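Local atomic coordinates of Crh-like protein 5 (Neosartorya fumigata, PDB entry 6IBU), a protein that couples chitin cleavage to transglycosylation, transferring chitin to 1,6-beta-glucan or to other chitin and so cross-linking the fungal cell wall. Residues A[204-207]-A[208-211]; A[188-191]-A[192-195]. All blocks are in the same frame, centred on the assembly; numbering follows the deposited sequence.

Contact 1 (A[204-207]-A[208-211])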
ATOM      1  N   LEU A 204      -5.013  21.296   6.049  1.00 24.80           N
ATOM      2  CA  LEU A 204      -6.460  21.027   6.209  1.00 27.62           C
ATOM      3  C   LEU A 204      -7.068  20.672   4.850  1.00 27.89           C
ATOM      4  O   LEU A 204      -6.760  21.363   3.845  1.00 27.94           O
ATOM      5  CB  LEU A 204      -7.091  22.312   6.751  1.00 30.05           C
ATOM      6  CG  LEU A 204      -8.307  22.163   7.645  1.00 32.28           C
ATOM      7  CD1 LEU A 204      -8.093  21.067   8.677  1.00 32.79           C
ATOM      8  CD2 LEU A 204      -8.598  23.500   8.308  1.00 35.57           C
ATOM      9  N   THR A 205      -7.944  19.676   4.820  1.00 28.80           N
ATOM     10  CA  THR A 205      -8.666  19.322   3.579  1.00 30.61           C
ATOM     11  C   THR A 205      -9.932  20.163   3.519  1.00 30.44           C
ATOM     12  O   THR A 205     -10.598  20.248   4.542  1.00 29.58           O
ATOM     13  CB  THR A 205      -8.973  17.827   3.500  1.00 29.55           C
ATOM     14  OG1 THR A 205      -7.709  17.185   3.400  1.00 30.04           O
ATOM     15  CG2 THR A 205      -9.850  17.480   2.317  1.00 29.02           C
ATOM     16  N   ASP A 206     -10.198  20.758   2.361  1.00 33.02           N
ATOM     17  CA  ASP A 206     -11.423  21.531   2.064  1.00 34.59           C
ATOM     18  C   ASP A 206     -12.300  20.665   1.152  1.00 31.03           C
ATOM     19  O   ASP A 206     -12.104  20.730  -0.068  1.00 26.30           O
ATOM     20  CB  ASP A 206     -11.071  22.873   1.415  1.00 38.93           C
ATOM     21  CG  ASP A 206     -12.285  23.751   1.148  1.00 44.05           C
ATOM     22  OD1 ASP A 206     -13.165  23.792   2.039  1.00 42.90           O
ATOM     23  OD2 ASP A 206     -12.334  24.396   0.069  1.00 48.12           O
ATOM     24  N   TYR A 207     -13.212  19.882   1.729  1.00 30.13           N
ATOM     25  CA  TYR A 207     -14.040  18.894   0.992  1.00 30.88           C
ATOM     26  C   TYR A 207     -14.899  19.570  -0.067  1.00 31.47           C
ATOM     27  O   TYR A 207     -15.069  19.002  -1.148  1.00 30.97           O
ATOM     28  CB  TYR A 207     -14.930  18.120   1.950  1.00 29.78           C
ATOM     29  CG  TYR A 207     -14.135  17.343   2.954  1.00 27.95           C
ATOM     30  CD1 TYR A 207     -13.543  16.143   2.618  1.00 27.19           C
ATOM     31  CD2 TYR A 207     -13.972  17.824   4.236  1.00 28.58           C
ATOM     32  CE1 TYR A 207     -12.814  15.423   3.550  1.00 27.85           C
ATOM     33  CE2 TYR A 207     -13.249  17.121   5.179  1.00 28.68           C
ATOM     34  CZ  TYR A 207     -12.656  15.928   4.825  1.00 27.18           C
ATOM     35  OH  TYR A 207     -11.950  15.261   5.771  1.00 30.09           O
ATOM     36  N   SER A 208     -15.405  20.763   0.229  1.00 33.26           N
ATOM     37  CA  SER A 208     -16.319  21.499  -0.676  1.00 35.86           C
ATOM     38  C   SER A 208     -15.580  21.886  -1.968  1.00 37.20           C
ATOM     39  O   SER A 208     -16.239  21.932  -3.023  1.00 35.44           O
ATOM     40  CB  SER A 208     -16.933  22.665   0.060  1.00 40.99           C
ATOM     41  OG  SER A 208     -16.132  23.073   1.175  1.00 43.83           O
ATOM     42  N   ALA A 209     -14.252  22.089  -1.914  1.00 37.75           N
ATOM     43  CA  ALA A 209     -13.423  22.461  -3.088  1.00 35.84           C
ATOM     44  C   ALA A 209     -13.075  21.205  -3.892  1.00 35.22           C
ATOM     45  O   ALA A 209     -12.385  21.330  -4.930  1.00 34.58           O
ATOM     46  CB  ALA A 209     -12.182  23.185  -2.635  1.00 37.28           C
ATOM     47  N   GLY A 210     -13.576  20.046  -3.453  1.00 34.08           N
ATOM     48  CA  GLY A 210     -13.392  18.745  -4.112  1.00 35.09           C
ATOM     49  C   GLY A 210     -14.273  18.575  -5.358  1.00 37.44           C
ATOM     50  O   GLY A 210     -14.628  19.547  -6.026  1.00 36.11           O
ATOM     51  N   PRO A 211     -14.596  17.327  -5.759  1.00 36.67           N
ATOM     52  CA  PRO A 211     -14.066  16.141  -5.089  1.00 33.78           C
ATOM     53  C   PRO A 211     -12.647  15.842  -5.585  1.00 29.51           C
ATOM     54  O   PRO A 211     -12.209  16.356  -6.594  1.00 27.97           O
ATOM     55  CB  PRO A 211     -15.079  15.065  -5.491  1.00 33.74           C
ATOM     56  CG  PRO A 211     -15.452  15.473  -6.905  1.00 35.47           C
ATOM     57  CD  PRO A 211     -15.481  16.989  -6.886  1.00 35.79           C
TER

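Contact 2 (A[188-191]-A[192-195])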
ATOM      1  N   GLY A 188      -5.912  13.071   4.898  1.00 21.17           N
ATOM      2  CA  GLY A 188      -4.924  13.247   5.974  1.00 20.47           C
ATOM      3  C   GLY A 188      -5.192  14.556   6.681  1.00 21.32           C
ATOM      4  O   GLY A 188      -4.919  14.661   7.868  1.00 21.66           O
ATOM      5  N   GLY A 189      -5.746  15.518   5.947  1.00 21.69           N
ATOM      6  CA  GLY A 189      -6.058  16.862   6.439  1.00 24.77           C
ATOM      7  C   GLY A 189      -7.482  16.991   6.963  1.00 26.88           C
ATOM      8  O   GLY A 189      -7.972  18.115   7.004  1.00 28.79           O
ATOM      9  N   ASP A 190      -8.140  15.887   7.317  1.00 27.65           N
ATOM     10  CA  ASP A 190      -9.424  15.876   8.061  1.00 29.10           C
ATOM     11  C   ASP A 190      -9.219  16.689   9.333  1.00 29.68           C
ATOM     12  O   ASP A 190      -8.269  16.426  10.062  1.00 29.85           O
ATOM     13  CB  ASP A 190      -9.809  14.431   8.376  1.00 32.83           C
ATOM     14  CG  ASP A 190     -11.200  14.232   8.949  1.00 33.16           C
ATOM     15  OD1 ASP A 190     -11.551  14.994   9.871  1.00 30.84           O
ATOM     16  OD2 ASP A 190     -11.886  13.256   8.504  1.00 32.49           O
ATOM     17  N   PRO A 191     -10.058  17.706   9.631  1.00 29.22           N
ATOM     18  CA  PRO A 191      -9.910  18.489  10.861  1.00 30.25           C
ATOM     19  C   PRO A 191      -9.904  17.638  12.144  1.00 31.67           C
ATOM     20  O   PRO A 191      -9.262  17.998  13.105  1.00 30.88           O
ATOM     21  CB  PRO A 191     -11.132  19.413  10.863  1.00 30.08           C
ATOM     22  CG  PRO A 191     -11.567  19.492   9.421  1.00 30.28           C
ATOM     23  CD  PRO A 191     -11.175  18.169   8.801  1.00 29.54           C
ATOM     24  N   SER A 192     -10.576  16.490  12.111  1.00 34.58           N
ATOM     25  CA  SER A 192     -10.651  15.549  13.253  1.00 36.54           C
ATOM     26  C   SER A 192      -9.339  14.777  13.430  1.00 35.92           C
ATOM     27  O   SER A 192      -9.239  14.036  14.410  1.00 43.20           O
ATOM     28  CB  SER A 192     -11.821  14.624  13.101  1.00 37.10           C
ATOM     29  OG  SER A 192     -11.425  13.403  12.504  1.00 42.56           O
ATOM     30  N   ASN A 193      -8.363  14.911  12.539  1.00 35.16           N
ATOM     31  CA  ASN A 193      -7.095  14.148  12.659  1.00 33.46           C
ATOM     32  C   ASN A 193      -6.158  14.874  13.617  1.00 34.31           C
ATOM     33  O   ASN A 193      -6.288  16.080  13.823  1.00 37.11           O
ATOM     34  CB  ASN A 193      -6.425  13.947  11.303  1.00 33.37           C
ATOM     35  CG  ASN A 193      -7.145  12.962  10.412  1.00 34.41           C
ATOM     36  OD1 ASN A 193      -8.058  12.264  10.843  1.00 34.07           O
ATOM     37  ND2 ASN A 193      -6.732  12.906   9.158  1.00 36.50           N
ATOM     38  N   PRO A 194      -5.159  14.173  14.194  1.00 33.65           N
ATOM     39  CA  PRO A 194      -4.110  14.831  14.963  1.00 36.68           C
ATOM     40  C   PRO A 194      -3.419  15.914  14.121  1.00 39.51           C
ATOM     41  O   PRO A 194      -3.277  15.707  12.942  1.00 39.64           O
ATOM     42  CB  PRO A 194      -3.106  13.713  15.292  1.00 35.80           C
ATOM     43  CG  PRO A 194      -3.868  12.414  15.096  1.00 33.78           C
ATOM     44  CD  PRO A 194      -4.966  12.718  14.104  1.00 34.37           C
ATOM     45  N   LYS A 195      -2.972  16.996  14.765  1.00 41.84           N
ATOM     46  CA  LYS A 195      -2.198  18.106  14.150  1.00 46.27           C
ATOM     47  C   LYS A 195      -1.045  17.526  13.320  1.00 40.71           C
ATOM     48  O   LYS A 195      -0.830  18.014  12.209  1.00 37.12           O
ATOM     49  CB  LYS A 195      -1.634  19.052  15.217  1.00 55.14           C
ATOM     50  CG  LYS A 195      -2.664  19.769  16.087  1.00 68.60           C
ATOM     51  CD  LYS A 195      -2.047  20.684  17.144  1.00 76.29           C
ATOM     52  CE  LYS A 195      -1.080  19.973  18.075  1.00 76.84           C
ATOM     53  NZ  LYS A 195      -0.528  20.888  19.100  1.00 74.95           N
TER
HETATM   54  O   HOH W   1     -10.264  11.317   9.819  1.00 40.43           O

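Contact 1 (A[204-207]-A[208-211])
The carboxylate of Asp-206 reaches forward over Ser-208 and Ala-209, two and three residues further on. The motif is a pair of overlapping beta turns, each closed by a backbone bond three residues back. It bends the chain sharply just before strand 212-223 of the GH16 beta-sandwich. Ala-209 N donates to Asp-206 O at 3.1 Å. Gly-210 N donates to Tyr-207 O at 2.9 Å, with an N-H...O angle of 147°. Asp-206 O also takes a hydrogen bond from Tyr-212 OH, so two donors grip that one carbonyl.

CG of Asp-206 lies anti to its own N (chi1 -177°). This swings the carboxylate alongside the turn, and its two oxygens split their neighbours. OD1 faces the hydroxyl of Ser-208 and accepts a weak hydrogen bond from OG at 3.2 Å. OD2 lies beside the methyl group of Ala-209. The modelled approach there is very short, and the exact position of OD2 is doubtful.

Tyr-207 turns the other way. Its CA-CB bond leads away from the turn. The ring is carried back over Thr-205, whose CG2 sits 3.8 Å above one face, offset toward the rim. Beyond the turn the Tyr-207 side chain packs on Val-53 of strand 48-53 and Ala-187 of strand 179-187. It lies about 8 Å from the side chain of Trp-186, a chitin-binding residue. Thr-205 is buried beneath, and its OG1 is satisfied by Thr-83 O. The turn ends at Gly-210, whose carbonyl carbon joins Pro-211 N through a cis peptide bond.

Contact 2 (A[188-191]-A[192-195])
The side chain of Asn-193 folds back so that its amide lies beside Asp-190 and Gly-188. Asn-193 CB lies 3.3 Å from Asp-190 O. Its CG and amide group run past Asp-190 CB, which is 3.5 Å from Asn-193 ND2. Asn-193 OD1 accepts from a water whose oxygen is 2.6 Å away, and the same water gives a weak bond to Asp-190 OD2, so it bridges the two side chains. At the other branch of the tip, Asn-193 ND2 donates to Gly-188 O at 2.8 Å. That bond is nearly straight (164°), and the acceptor lies close to the amide plane. ND2 has a further weak bond to Ala-187 O. With bonds at both branches, the rotation of the amide is well defined. CG beside the backbone N (chi1 -72°) is what brings the amide back over this stretch.

The backbone here forms a type I beta turn from Asp-190 to Asn-193. Asn-193 N donates to Asp-190 O at 2.9 Å. Pro-191 occupies the second position, where its ring suits the phi that the turn needs. An Asx turn lies within it: Ser-192 N donates to Asp-190 OD1 at 2.9 Å. The oxygen is met on its anti side, with the donor 21° out of the carboxylate plane. Gln-56 NE2 also bonds to this oxygen, so it is held from a second loop as well.

The turn joins strand 179-187 to helix 195-201, with Pro-194 as the N-cap of that helix. Chitin-binding residues stand at both ends of the link: Trp-186 near the end of the strand and Thr-197 in the first part of the helix.

Both contacts are local turns on the same side of the GH16 sandwich, and helix 195-201 separates them along the chain. Contact 2 leads into this helix and is partly buried, while contact 1 follows it at the surface. Their chemistry fits these places. In 188-195 an amide, a carboxylate and a water satisfy several backbone and side-chain groups. In 204-211 the backbone bonds do most of the work, and the side-chain bond between the two halves of the turn, Ser-208 to Asp-206, is weak. The two meet directly: Thr-205 N probably donates to Gly-189 O (2.7 Å), and Leu-204 CD1 packs on Pro-191 CA. Tyr-207 and Asp-190 side chains also touch.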